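Local coordinates for dihydrofolate reductase, putative (PDB 6DRS), which probably catalyses the NADPH-dependent reduction of dihydrofolate to tetrahydrofolate, and is held here with NADP and an antifolate inhibitor, at residues Val11-Ile16 and Leu24-Asn29; Ala59-Arg64 and Val83-Asp88; Leu74-Lys79 and Thr127-Ser132; Val177-Glu182 and Val237-Val242. All blocks are in the same frame, centred on the assembly; numbering follows the deposited sequence.

Overall arrangement
All four contacts reach one mixed beta sheet of the dihydrofolate reductase fold; in contact 3 the partner of strand 128-132 is a loop. Contacts 1 and 4, centres 11 Å apart, form one group because strands 7-17 and 174-183 are neighbours. Contacts 2 and 3, centres 10 Å apart, form the other through strands 81-85 and 128-132. Contact 3 lies across the chain's centre from contacts 1 and 4, and contact 2 from contact 4; the centres of contacts 3 and 4 are 26 Å apart. In sequence contact 1 comes first, contacts 2 and 3 interleave, and contact 4 closes last. NADP touches contacts 1 and 2, whereas contacts 1, 3 and 4 supply inhibitor-pocket residues.

Contact 1. Residues Val11-Ile16 and Leu24-Asn29; sequences VATTPI and LGIGLN. With NAP (NADP nicotinamide-adenine-dinucleotide phosphate), chain H.
Val-11 opens the contact by setting its CG2 methyl against CG2 of Ile-26 at 3.9 Å, the two side chains crossing at about a right angle. With CG2 anti to the backbone N, the same methyl also lies close to the carboxamide oxygen O7N of NADP. At Ala-12 the backbone takes over: its N-H points almost straight at NADP O7N (2.8 Å, 172°), while its carbonyl receives a weak bond from N7N. That amide nitrogen has a better-aligned acceptor in Ile-26 O, 3.1 Å from N7N, so both strands fix the rotation of the nicotinamide carboxamide. Thr-13 presents CG2 to Ile-26 CG2 at 3.6 Å and lays its CB beside CB of Leu-24. Thr-14 forms the antiparallel hydrogen-bonded pair with Gly-25: Thr-14 N reaches Gly-25 O at 2.9 Å, and Gly-25 N returns to Thr-14 O at 2.7 Å. Thr-14 OG1 hydrogen-bonds to Val-181 O. Pro-15 and Leu-24 make the next, non-hydrogen-bonded pair. Ile-16 then brings CD1 to 3.8 Å from Gly-25 CA, over the residue that has no side chain. The hairpin thus holds the nicotinamide carboxamide through backbone groups of both its strands. Strand 7-17 has strand 174-183 as its parallel neighbour, helix 159-167 lays Tyr-162 on Val-11 and Ile-26, and Ile-26 and Gly-27 form a classic beta bulge opposite Thr-197 of strand 197-198.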
# COMPACT_ATOMS: atom_id res chain seq x y z
N VAL A 11 1.54 4.87 -0.52
CA VAL A 11 3.01 4.86 -0.40
C VAL A 11 3.41 5.71 0.81
O VAL A 11 2.69 6.67 1.15
CB VAL A 11 3.66 5.41 -1.69
CG1 VAL A 11 3.42 6.90 -1.84
CG2 VAL A 11 5.15 5.09 -1.80
N ALA A 12 4.51 5.36 1.46
CA ALA A 12 5.19 6.27 2.40
C ALA A 12 6.49 6.76 1.73
O ALA A 12 7.23 5.96 1.14
CB ALA A 12 5.43 5.60 3.73
N THR A 13 6.72 8.08 1.71
CA THR A 13 7.97 8.62 1.14
C THR A 13 8.73 9.46 2.18
O THR A 13 8.14 9.93 3.18
CB THR A 13 7.77 9.40 -0.16
OG1 THR A 13 7.15 10.63 0.16
CG2 THR A 13 6.98 8.63 -1.19
N THR A 14 10.04 9.57 1.94
CA THR A 14 10.93 10.44 2.70
C THR A 14 11.68 11.37 1.72
O THR A 14 12.19 10.90 0.67
CB THR A 14 11.83 9.64 3.65
OG1 THR A 14 12.42 10.61 4.51
CG2 THR A 14 12.90 8.81 2.96
N PRO A 15 11.69 12.70 2.00
CA PRO A 15 12.34 13.61 1.04
C PRO A 15 13.87 13.58 1.13
O PRO A 15 14.45 13.62 2.24
CB PRO A 15 11.79 15.00 1.38
CG PRO A 15 11.48 14.90 2.83
CD PRO A 15 10.97 13.48 3.01
N ILE A 16 14.50 13.49 -0.03
CA ILE A 16 15.96 13.54 -0.19
C ILE A 16 16.32 14.69 -1.14
O ILE A 16 16.25 14.56 -2.37
CB ILE A 16 16.52 12.20 -0.67
CG1 ILE A 16 16.04 11.05 0.23
CG2 ILE A 16 18.04 12.26 -0.74
CD1 ILE A 16 16.09 9.71 -0.44
N LEU A 24 12.04 11.30 -3.62
CA LEU A 24 11.13 10.73 -2.60
C LEU A 24 11.55 9.26 -2.36
O LEU A 24 11.24 8.38 -3.16
CB LEU A 24 9.69 10.84 -3.11
CG LEU A 24 9.14 12.26 -3.29
CD1 LEU A 24 7.71 12.20 -3.81
CD2 LEU A 24 9.21 13.06 -1.99
N GLY A 25 12.32 9.04 -1.30
CA GLY A 25 12.89 7.73 -1.07
C GLY A 25 11.84 6.83 -0.42
O GLY A 25 11.10 7.30 0.46
N ILE A 26 11.79 5.57 -0.85
CA ILE A 26 10.75 4.63 -0.39
C ILE A 26 11.37 3.33 0.13
O ILE A 26 10.73 2.66 0.92
CB ILE A 26 9.69 4.38 -1.47
CG1 ILE A 26 10.27 3.65 -2.68
CG2 ILE A 26 8.99 5.69 -1.85
CD1 ILE A 26 9.25 2.98 -3.55
N GLY A 27 12.61 2.99 -0.27
CA GLY A 27 13.17 1.68 0.07
C GLY A 27 14.69 1.66 0.11
O GLY A 27 15.37 2.47 -0.55
N LEU A 28 15.23 0.72 0.88
CA LEU A 28 16.69 0.49 0.98
C LEU A 28 16.89 -1.01 1.23
O LEU A 28 16.35 -1.54 2.20
CB LEU A 28 17.25 1.28 2.17
CG LEU A 28 18.72 0.99 2.54
CD1 LEU A 28 19.69 1.52 1.49
CD2 LEU A 28 19.06 1.50 3.94
N ASN A 29 17.69 -1.66 0.38
CA ASN A 29 18.14 -3.06 0.64
C ASN A 29 16.92 -3.99 0.76
O ASN A 29 16.87 -4.82 1.66
CB ASN A 29 19.04 -3.13 1.89
CG ASN A 29 20.44 -2.57 1.68
OD1 ASN A 29 20.98 -2.65 0.57
ND2 ASN A 29 21.03 -2.00 2.73
PA NAP H . 8.74 -3.92 -6.93
O1A NAP H . 8.08 -4.16 -5.60
O2A NAP H . 8.31 -2.99 -8.01
O5B NAP H . 8.97 -5.38 -7.62
C5B NAP H . 9.81 -5.60 -8.77
C4B NAP H . 9.45 -6.98 -9.27
O4B NAP H . 8.09 -6.96 -9.72
C3B NAP H . 10.24 -7.44 -10.48
O3B NAP H . 11.48 -8.05 -10.07
C2B NAP H . 9.29 -8.44 -11.12
O2B NAP H . 9.23 -9.62 -10.32
C1B NAP H . 7.93 -7.81 -10.88
N9A NAP H . 7.55 -6.96 -11.99
C8A NAP H . 7.85 -5.65 -12.00
N7A NAP H . 7.38 -5.08 -13.13
C5A NAP H . 6.77 -6.04 -13.86
C6A NAP H . 6.07 -6.09 -15.17
N6A NAP H . 5.96 -4.94 -15.85
N1A NAP H . 5.56 -7.25 -15.63
C2A NAP H . 5.70 -8.36 -14.88
N3A NAP H . 6.33 -8.39 -13.67
C4A NAP H . 6.89 -7.28 -13.11
O3 NAP H . 10.32 -3.69 -6.56
PN NAP H . 11.13 -2.30 -6.34
O1N NAP H . 10.72 -1.26 -7.29
O2N NAP H . 12.56 -2.79 -6.29
O5D NAP H . 10.69 -1.89 -4.85
C5D NAP H . 10.93 -2.75 -3.77
C4D NAP H . 11.45 -1.80 -2.71
O4D NAP H . 10.49 -0.76 -2.55
C3D NAP H . 11.68 -2.41 -1.34
O3D NAP H . 12.83 -1.74 -0.77
C2D NAP H . 10.42 -2.04 -0.61
O2D NAP H . 10.65 -1.99 0.78
C1D NAP H . 10.09 -0.68 -1.17
N1N NAP H . 8.66 -0.33 -1.04
C2N NAP H . 8.34 0.76 -0.30
C3N NAP H . 7.00 1.14 -0.10
C7N NAP H . 6.67 2.39 0.72
O7N NAP H . 5.51 2.80 0.81
N7N NAP H . 7.69 3.01 1.34
C4N NAP H . 5.98 0.34 -0.66
C5N NAP H . 6.36 -0.79 -1.40
C6N NAP H . 7.70 -1.12 -1.58
P2B NAP H . 10.11 -10.92 -10.69
O1X NAP H . 11.56 -10.52 -10.45
O2X NAP H . 9.71 -11.90 -9.61
O3X NAP H . 9.72 -11.07 -12.13

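Contact 2. Residues Ala59-Arg64 and Val83-Asp88. With NAP (NADP nicotinamide-adenine-dinucleotide phosphate), chain H; SO4 (sulfate ion), chain C.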
# COMPACT_ATOMS: atom_id res chain seq x y z
N ALA A 59 -8.39 -5.47 -2.73
CA ALA A 59 -7.19 -6.08 -3.31
C ALA A 59 -6.01 -5.09 -3.19
O ALA A 59 -6.18 -3.85 -3.37
CB ALA A 59 -7.42 -6.42 -4.77
N MET A 60 -4.82 -5.63 -2.89
CA MET A 60 -3.55 -4.86 -3.00
C MET A 60 -2.72 -5.42 -4.16
O MET A 60 -2.41 -6.60 -4.18
CB MET A 60 -2.76 -4.95 -1.69
CG MET A 60 -3.50 -4.30 -0.56
SD MET A 60 -2.56 -4.50 0.92
CE MET A 60 -2.43 -6.29 1.01
N ILE A 61 -2.41 -4.60 -5.15
CA ILE A 61 -1.53 -5.10 -6.20
C ILE A 61 -0.08 -4.67 -5.89
O ILE A 61 0.16 -3.49 -5.61
CB ILE A 61 -2.04 -4.64 -7.57
CG1 ILE A 61 -3.45 -5.18 -7.76
CG2 ILE A 61 -1.11 -5.13 -8.68
CD1 ILE A 61 -4.15 -4.65 -8.98
N MET A 62 0.84 -5.64 -5.90
CA MET A 62 2.23 -5.39 -5.49
C MET A 62 3.22 -6.09 -6.44
O MET A 62 2.92 -7.12 -7.05
CB MET A 62 2.47 -5.86 -4.05
CG MET A 62 2.45 -7.37 -3.90
SD MET A 62 2.14 -7.81 -2.18
CE MET A 62 0.35 -7.72 -2.17
N GLY A 63 4.42 -5.52 -6.58
CA GLY A 63 5.51 -6.22 -7.27
C GLY A 63 6.04 -7.37 -6.42
O GLY A 63 5.87 -7.38 -5.19
N ARG A 64 6.70 -8.34 -7.06
CA ARG A 64 7.16 -9.52 -6.34
C ARG A 64 8.14 -9.14 -5.22
O ARG A 64 8.16 -9.78 -4.16
CB ARG A 64 7.63 -10.61 -7.32
CG ARG A 64 7.98 -11.93 -6.65
CD ARG A 64 9.38 -11.95 -6.04
NE ARG A 64 10.30 -11.53 -7.09
CZ ARG A 64 11.58 -11.23 -6.91
NH1 ARG A 64 12.11 -11.26 -5.70
NH2 ARG A 64 12.30 -10.88 -7.96
N VAL A 83 -2.23 -9.44 -4.59
CA VAL A 83 -2.02 -9.75 -6.00
C VAL A 83 -0.55 -9.49 -6.34
O VAL A 83 -0.12 -8.33 -6.36
CB VAL A 83 -2.96 -8.96 -6.93
CG1 VAL A 83 -2.79 -9.40 -8.38
CG2 VAL A 83 -4.41 -9.09 -6.49
N ILE A 84 0.21 -10.55 -6.59
CA ILE A 84 1.68 -10.45 -6.74
C ILE A 84 2.01 -10.44 -8.24
O ILE A 84 1.69 -11.40 -8.94
CB ILE A 84 2.41 -11.58 -5.99
CG1 ILE A 84 2.15 -11.54 -4.49
CG2 ILE A 84 3.91 -11.54 -6.30
CD1 ILE A 84 1.08 -12.48 -3.98
N VAL A 85 2.64 -9.35 -8.70
CA VAL A 85 2.99 -9.19 -10.13
C VAL A 85 4.44 -9.61 -10.36
O VAL A 85 5.36 -9.12 -9.69
CB VAL A 85 2.74 -7.75 -10.63
CG1 VAL A 85 3.25 -7.54 -12.05
CG2 VAL A 85 1.26 -7.40 -10.55
N THR A 86 4.62 -10.53 -11.32
CA THR A 86 5.89 -11.21 -11.54
C THR A 86 6.04 -11.59 -13.01
O THR A 86 5.06 -11.64 -13.78
CB THR A 86 6.06 -12.43 -10.62
OG1 THR A 86 7.39 -12.90 -10.84
CG2 THR A 86 5.10 -13.55 -10.96
N ARG A 87 7.28 -11.85 -13.40
CA ARG A 87 7.55 -12.37 -14.74
C ARG A 87 7.77 -13.89 -14.67
O ARG A 87 8.00 -14.52 -15.69
CB ARG A 87 8.76 -11.66 -15.36
CG ARG A 87 8.44 -10.24 -15.80
CD ARG A 87 9.54 -9.61 -16.63
NE ARG A 87 9.17 -8.24 -16.97
CZ ARG A 87 9.46 -7.18 -16.23
NH1 ARG A 87 10.20 -7.31 -15.13
NH2 ARG A 87 8.99 -6.00 -16.58
N ASP A 88 7.71 -14.47 -13.48
CA ASP A 88 7.78 -15.92 -13.36
C ASP A 88 6.54 -16.44 -12.61
O ASP A 88 6.63 -16.89 -11.43
CB ASP A 88 9.13 -16.36 -12.77
CG ASP A 88 9.11 -17.82 -12.36
OD1 ASP A 88 8.47 -18.62 -13.07
OD2 ASP A 88 9.71 -18.16 -11.32
PA NAP H . 8.74 -3.92 -6.93
O1A NAP H . 8.08 -4.16 -5.60
O2A NAP H . 8.31 -2.99 -8.01
O5B NAP H . 8.97 -5.38 -7.62
C5B NAP H . 9.81 -5.60 -8.77
C4B NAP H . 9.45 -6.98 -9.27
O4B NAP H . 8.09 -6.96 -9.72
C3B NAP H . 10.24 -7.44 -10.48
O3B NAP H . 11.48 -8.05 -10.07
C2B NAP H . 9.29 -8.44 -11.12
O2B NAP H . 9.23 -9.62 -10.32
C1B NAP H . 7.93 -7.81 -10.88
N9A NAP H . 7.55 -6.96 -11.99
C8A NAP H . 7.85 -5.65 -12.00
N7A NAP H . 7.38 -5.08 -13.13
C5A NAP H . 6.77 -6.04 -13.86
C6A NAP H . 6.07 -6.09 -15.17
N6A NAP H . 5.96 -4.94 -15.85
N1A NAP H . 5.56 -7.25 -15.63
C2A NAP H . 5.70 -8.36 -14.88
N3A NAP H . 6.33 -8.39 -13.67
C4A NAP H . 6.89 -7.28 -13.11
O3 NAP H . 10.32 -3.69 -6.56
PN NAP H . 11.13 -2.30 -6.34
O1N NAP H . 10.72 -1.26 -7.29
O2N NAP H . 12.56 -2.79 -6.29
O5D NAP H . 10.69 -1.89 -4.85
C5D NAP H . 10.93 -2.75 -3.77
C4D NAP H . 11.45 -1.80 -2.71
O4D NAP H . 10.49 -0.76 -2.55
C3D NAP H . 11.68 -2.41 -1.34
O3D NAP H . 12.83 -1.74 -0.77
C2D NAP H . 10.42 -2.04 -0.61
O2D NAP H . 10.65 -1.99 0.78
C1D NAP H . 10.09 -0.68 -1.17
N1N NAP H . 8.66 -0.33 -1.04
C2N NAP H . 8.34 0.76 -0.30
C3N NAP H . 7.00 1.14 -0.10
C7N NAP H . 6.67 2.39 0.72
O7N NAP H . 5.51 2.80 0.81
N7N NAP H . 7.69 3.01 1.34
C4N NAP H . 5.98 0.34 -0.66
C5N NAP H . 6.36 -0.79 -1.40
C6N NAP H . 7.70 -1.12 -1.58
P2B NAP H . 10.11 -10.92 -10.69
O1X NAP H . 11.56 -10.52 -10.45
O2X NAP H . 9.71 -11.90 -9.61
O3X NAP H . 9.72 -11.07 -12.13
S SO4 C . 15.62 -10.56 -6.40
O1 SO4 C . 16.63 -9.71 -5.73
O2 SO4 C . 14.32 -10.15 -5.82
O3 SO4 C . 15.67 -10.34 -7.88
O4 SO4 C . 15.90 -11.99 -6.11
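Arg-64 and Ile-84 meet where two parallel strands run out into the cofactor site. The arginine CB lies 4.0 Å from Ile-84 CG2 and also near Thr-86 CB and the phosphate oxygen O2X of NADP. CG, anti to the backbone N (chi1 -174°), continues past the isoleucine methyl, CD passes near O2X, and bends at chi2 and chi3 bring NE to O2X at 2.6 Å. NH2 reaches O1X of the same phosphate, also at 2.6 Å, leaving the phosphorus at the guanidinium edge and in its plane. NH1 forms a salt bridge with Asp-68 and faces a sulfate ion, probably from the crystallisation liquor, to which NH2 also bonds weakly. From the other segment Thr-86 OG1 donates to NADP O2X at 2.8 Å. The backbone N of Arg-87 donates to NADP O3X at 2.9 Å, while its guanidinium lies over one face of the adenine. Behind this site the strands of a beta-alpha-beta unit are tied by Val-83 N to Met-60 O, Met-62 N to Val-83 O and Val-85 N to Met-62 O. One guanidinium, a threonine hydroxyl and a backbone N-H around the 2'-phosphate would be expected to favour NADP(H) over NAD(H).

Contact 3. Residues Leu74-Lys79 and Thr127-Ser132. With SO4 (sulfate ion), chain E.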
# COMPACT_ATOMS: atom_id res chain seq x y z
N LEU A 74 3.93 -13.14 8.17
CA LEU A 74 2.86 -12.18 8.05
C LEU A 74 2.28 -12.24 6.64
O LEU A 74 1.31 -11.56 6.34
CB LEU A 74 3.40 -10.78 8.36
CG LEU A 74 3.73 -10.46 9.82
CD1 LEU A 74 3.51 -8.98 10.11
CD2 LEU A 74 2.91 -11.30 10.81
N ARG A 75 2.80 -13.05 5.75
CA ARG A 75 2.26 -12.91 4.41
C ARG A 75 1.68 -14.25 3.92
O ARG A 75 2.04 -15.31 4.46
CB ARG A 75 3.33 -12.31 3.49
CG ARG A 75 4.19 -13.34 2.78
CD ARG A 75 5.45 -12.74 2.22
NE ARG A 75 6.29 -13.86 1.86
CZ ARG A 75 7.62 -13.89 1.95
NH1 ARG A 75 8.27 -12.86 2.45
NH2 ARG A 75 8.28 -14.96 1.53
N PRO A 76 0.78 -14.24 2.91
CA PRO A 76 0.15 -13.03 2.33
C PRO A 76 -0.64 -12.25 3.40
O PRO A 76 -1.07 -12.82 4.39
CB PRO A 76 -0.78 -13.54 1.22
CG PRO A 76 -0.40 -15.00 1.03
CD PRO A 76 0.09 -15.42 2.39
N LEU A 77 -0.74 -10.93 3.24
CA LEU A 77 -1.27 -10.07 4.31
C LEU A 77 -2.78 -10.32 4.50
O LEU A 77 -3.54 -10.38 3.51
CB LEU A 77 -0.97 -8.62 3.89
CG LEU A 77 0.48 -8.16 4.09
CD1 LEU A 77 0.67 -6.78 3.49
CD2 LEU A 77 0.83 -8.13 5.58
N GLY A 78 -3.21 -10.48 5.74
CA GLY A 78 -4.56 -10.95 6.02
C GLY A 78 -5.64 -9.91 5.71
O GLY A 78 -5.45 -8.68 5.80
N LYS A 79 -6.80 -10.46 5.31
CA LYS A 79 -8.04 -9.72 5.22
C LYS A 79 -8.04 -8.86 3.96
O LYS A 79 -8.88 -7.96 3.83
CB LYS A 79 -8.32 -8.86 6.45
CG LYS A 79 -8.68 -9.67 7.68
CD LYS A 79 -8.83 -8.86 8.92
CE LYS A 79 -8.94 -9.78 10.12
NZ LYS A 79 -9.77 -9.14 11.17
N THR A 127 -9.22 -13.42 3.01
CA THR A 127 -7.77 -13.37 2.70
C THR A 127 -7.51 -14.26 1.48
O THR A 127 -7.91 -15.44 1.49
CB THR A 127 -6.98 -13.94 3.88
OG1 THR A 127 -7.35 -13.21 5.05
CG2 THR A 127 -5.49 -13.87 3.66
N ASP A 128 -6.87 -13.70 0.46
CA ASP A 128 -6.48 -14.47 -0.69
C ASP A 128 -5.13 -13.97 -1.22
O ASP A 128 -4.72 -12.84 -0.94
CB ASP A 128 -7.53 -14.38 -1.79
CG ASP A 128 -7.44 -15.50 -2.83
OD1 ASP A 128 -6.84 -16.55 -2.52
OD2 ASP A 128 -7.95 -15.29 -3.94
N ALA A 129 -4.46 -14.80 -2.04
CA ALA A 129 -3.28 -14.38 -2.79
C ALA A 129 -3.33 -14.99 -4.18
O ALA A 129 -3.60 -16.17 -4.31
CB ALA A 129 -2.03 -14.79 -2.07
N ILE A 130 -3.08 -14.17 -5.19
CA ILE A 130 -3.00 -14.64 -6.55
C ILE A 130 -1.81 -13.98 -7.26
O ILE A 130 -1.37 -12.89 -6.88
CB ILE A 130 -4.32 -14.38 -7.29
CG1 ILE A 130 -4.53 -12.89 -7.54
CG2 ILE A 130 -5.48 -14.97 -6.51
CD1 ILE A 130 -5.96 -12.54 -7.93
N VAL A 131 -1.32 -14.62 -8.32
CA VAL A 131 -0.10 -14.18 -9.00
C VAL A 131 -0.45 -13.88 -10.45
O VAL A 131 -1.06 -14.70 -11.06
CB VAL A 131 0.97 -15.29 -8.92
CG1 VAL A 131 2.25 -14.88 -9.64
CG2 VAL A 131 1.24 -15.73 -7.49
N SER A 132 -0.07 -12.72 -10.97
CA SER A 132 -0.38 -12.30 -12.33
C SER A 132 0.91 -11.92 -13.04
O SER A 132 1.93 -11.66 -12.39
CB SER A 132 -1.32 -11.11 -12.33
OG SER A 132 -2.37 -11.33 -11.40
S SO4 E . -4.22 -10.79 9.80
O1 SO4 E . -3.85 -9.74 10.79
O2 SO4 E . -5.49 -10.41 9.15
O3 SO4 E . -4.39 -12.10 10.48
O4 SO4 E . -3.13 -10.88 8.79
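Thr-127 OG1 accepts the backbone N-H of Lys-79 in a fairly straight bond of 2.8 Å (159°), the one hydrogen bond between the loop 74-79 and the segment 127-132. The hydroxyl is placed for this by a chi1 of -55°, which sets OG1 beside its own backbone N and anti to the carbonyl carbon. The CG2 branch packs on the same loop, 3.9 Å from Gly-78 CA and near Leu-77 O. Further along, Pro-76 and Ala-129 point toward each other, and the ring edge formed by CB and CG rests on the alanine methyl, CG being 3.5 Å from CB of Ala-129. A cis peptide precedes Pro-76. A sulfate ion lies beside the loop: Gly-78 N bonds weakly to its O4, the extended Lys-79 chain passes along O2, and Lys-103 NZ binds it too. Asn-82 ND2 spans both segments by donating to Leu-77 O and Asp-128 O. The CB of Leu-77 points away from the strand, and its side chain touches the inhibitor, so the arrangement joins a wall of the antifolate pocket to strand 128-132 of the dihydrofolate reductase sheet.

Contact 4. Residues Val177-Glu182 and Val237-Val242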
# COMPACT_ATOMS: atom_id res chain seq x y z
N VAL A 177 -2.29 8.23 -2.19
CA VAL A 177 -2.35 8.50 -0.76
C VAL A 177 -0.92 8.36 -0.19
O VAL A 177 -0.32 7.25 -0.20
CB VAL A 177 -3.33 7.53 -0.07
CG1 VAL A 177 -3.26 7.64 1.44
CG2 VAL A 177 -4.73 7.77 -0.61
N MET A 178 -0.36 9.47 0.28
CA MET A 178 1.07 9.45 0.58
C MET A 178 1.31 9.80 2.05
O MET A 178 0.75 10.78 2.56
CB MET A 178 1.84 10.44 -0.31
CG MET A 178 3.34 10.47 0.03
SD MET A 178 4.33 11.51 -1.06
CE MET A 178 4.21 10.68 -2.64
N THR A 179 2.11 8.98 2.74
CA THR A 179 2.58 9.36 4.05
C THR A 179 3.98 9.98 3.89
O THR A 179 4.91 9.29 3.42
CB THR A 179 2.67 8.17 5.01
OG1 THR A 179 1.42 7.48 5.05
CG2 THR A 179 3.10 8.61 6.39
N ASN A 180 4.12 11.26 4.24
CA ASN A 180 5.43 11.96 4.29
C ASN A 180 6.12 11.64 5.61
O ASN A 180 5.53 11.77 6.67
CB ASN A 180 5.32 13.48 4.15
CG ASN A 180 4.71 13.84 2.83
OD1 ASN A 180 5.00 13.20 1.83
ND2 ASN A 180 3.79 14.78 2.86
N VAL A 181 7.38 11.21 5.48
CA VAL A 181 8.21 10.79 6.62
C VAL A 181 9.47 11.67 6.63
O VAL A 181 10.19 11.73 5.63
CB VAL A 181 8.57 9.29 6.54
CG1 VAL A 181 9.57 8.89 7.62
CG2 VAL A 181 7.33 8.41 6.63
N GLU A 182 9.73 12.33 7.74
CA GLU A 182 10.89 13.19 7.88
C GLU A 182 11.57 12.93 9.22
O GLU A 182 10.88 12.68 10.21
CB GLU A 182 10.46 14.66 7.82
CG GLU A 182 10.58 15.22 6.43
CD GLU A 182 9.95 16.58 6.23
OE1 GLU A 182 9.83 17.33 7.22
OE2 GLU A 182 9.59 16.88 5.07
N VAL A 237 10.91 10.30 13.95
CA VAL A 237 10.35 10.85 12.74
C VAL A 237 9.12 11.71 13.08
O VAL A 237 8.56 11.59 14.14
CB VAL A 237 10.04 9.76 11.70
CG1 VAL A 237 11.32 9.16 11.14
CG2 VAL A 237 9.09 8.69 12.23
N ARG A 238 8.76 12.59 12.16
CA ARG A 238 7.39 13.13 12.10
C ARG A 238 6.76 12.67 10.77
O ARG A 238 7.46 12.51 9.76
CB ARG A 238 7.35 14.64 12.39
CG ARG A 238 8.15 15.51 11.41
CD ARG A 238 8.08 17.04 11.48
NE ARG A 238 8.41 17.67 10.19
CZ ARG A 238 8.07 18.91 9.77
NH1 ARG A 238 7.52 19.80 10.59
NH2 ARG A 238 8.28 19.25 8.51
N ILE A 239 5.43 12.44 10.77
CA ILE A 239 4.70 11.94 9.58
C ILE A 239 3.41 12.76 9.38
O ILE A 239 2.84 13.29 10.34
CB ILE A 239 4.40 10.42 9.71
CG1 ILE A 239 3.40 10.13 10.85
CG2 ILE A 239 5.69 9.61 9.83
CD1 ILE A 239 2.74 8.76 10.80
N GLN A 240 2.97 12.84 8.13
CA GLN A 240 1.69 13.41 7.75
C GLN A 240 1.18 12.66 6.51
O GLN A 240 2.00 12.12 5.72
CB GLN A 240 1.77 14.92 7.50
CG GLN A 240 2.62 15.27 6.29
CD GLN A 240 2.47 16.66 5.71
OE1 GLN A 240 2.92 16.91 4.60
NE2 GLN A 240 1.88 17.57 6.45
N MET A 241 -0.15 12.66 6.33
CA MET A 241 -0.79 11.94 5.22
C MET A 241 -1.44 12.96 4.28
O MET A 241 -2.12 13.88 4.73
CB MET A 241 -1.84 10.95 5.76
CG MET A 241 -1.21 9.67 6.34
SD MET A 241 -0.43 9.83 7.97
CE MET A 241 -0.30 8.13 8.49
N VAL A 242 -1.17 12.84 2.99
CA VAL A 242 -1.70 13.80 2.05
C VAL A 242 -2.20 13.00 0.85
O VAL A 242 -1.95 11.80 0.76
CB VAL A 242 -0.64 14.87 1.67
CG1 VAL A 242 -0.09 15.59 2.90
CG2 VAL A 242 0.50 14.27 0.87
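Glu-182 and Arg-238 form a salt bridge side by side on one face of the strand pair, with OE1 2.8 Å from NH2. NH2 meets OE1 on the syn side of the carboxylate, OE1 lies near the guanidinium plane, and the two flat groups are 25° apart; a weaker bond from NE goes to the same oxygen. Next, Asn-180 ND2 donates to Gln-240 OE1 at 2.9 Å, meeting a lone pair in the carbonyl plane although the amide planes are turned by 43°. The glutamine, with chi1 66° and extended beyond CG, brings OE1 alongside the Asn-180 amide. Trp-231 adjoins both amide side chains and makes a cation-pi contact with Arg-238. Beneath them runs an antiparallel ladder joining strand 174-183 to the C-terminal strand 237-246 of the dihydrofolate reductase fold, pairing Met-178 with Val-242, Asn-180 with Gln-240 and Glu-182 with Arg-238. On the other face, Val-181 CG2 touches Ile-239 CG2 at 3.8 Å, and its CG1 meets Val-237 CG1 at 3.9 Å. Thr-179 lies alongside Met-241, OG1 being 3.7 Å from CG; that hydroxyl bonds to Asp-40, and the threonine touches the inhibitor. Helix 38-49 packs here through Ala-39 on Ile-239 and Phe-43 on Met-241.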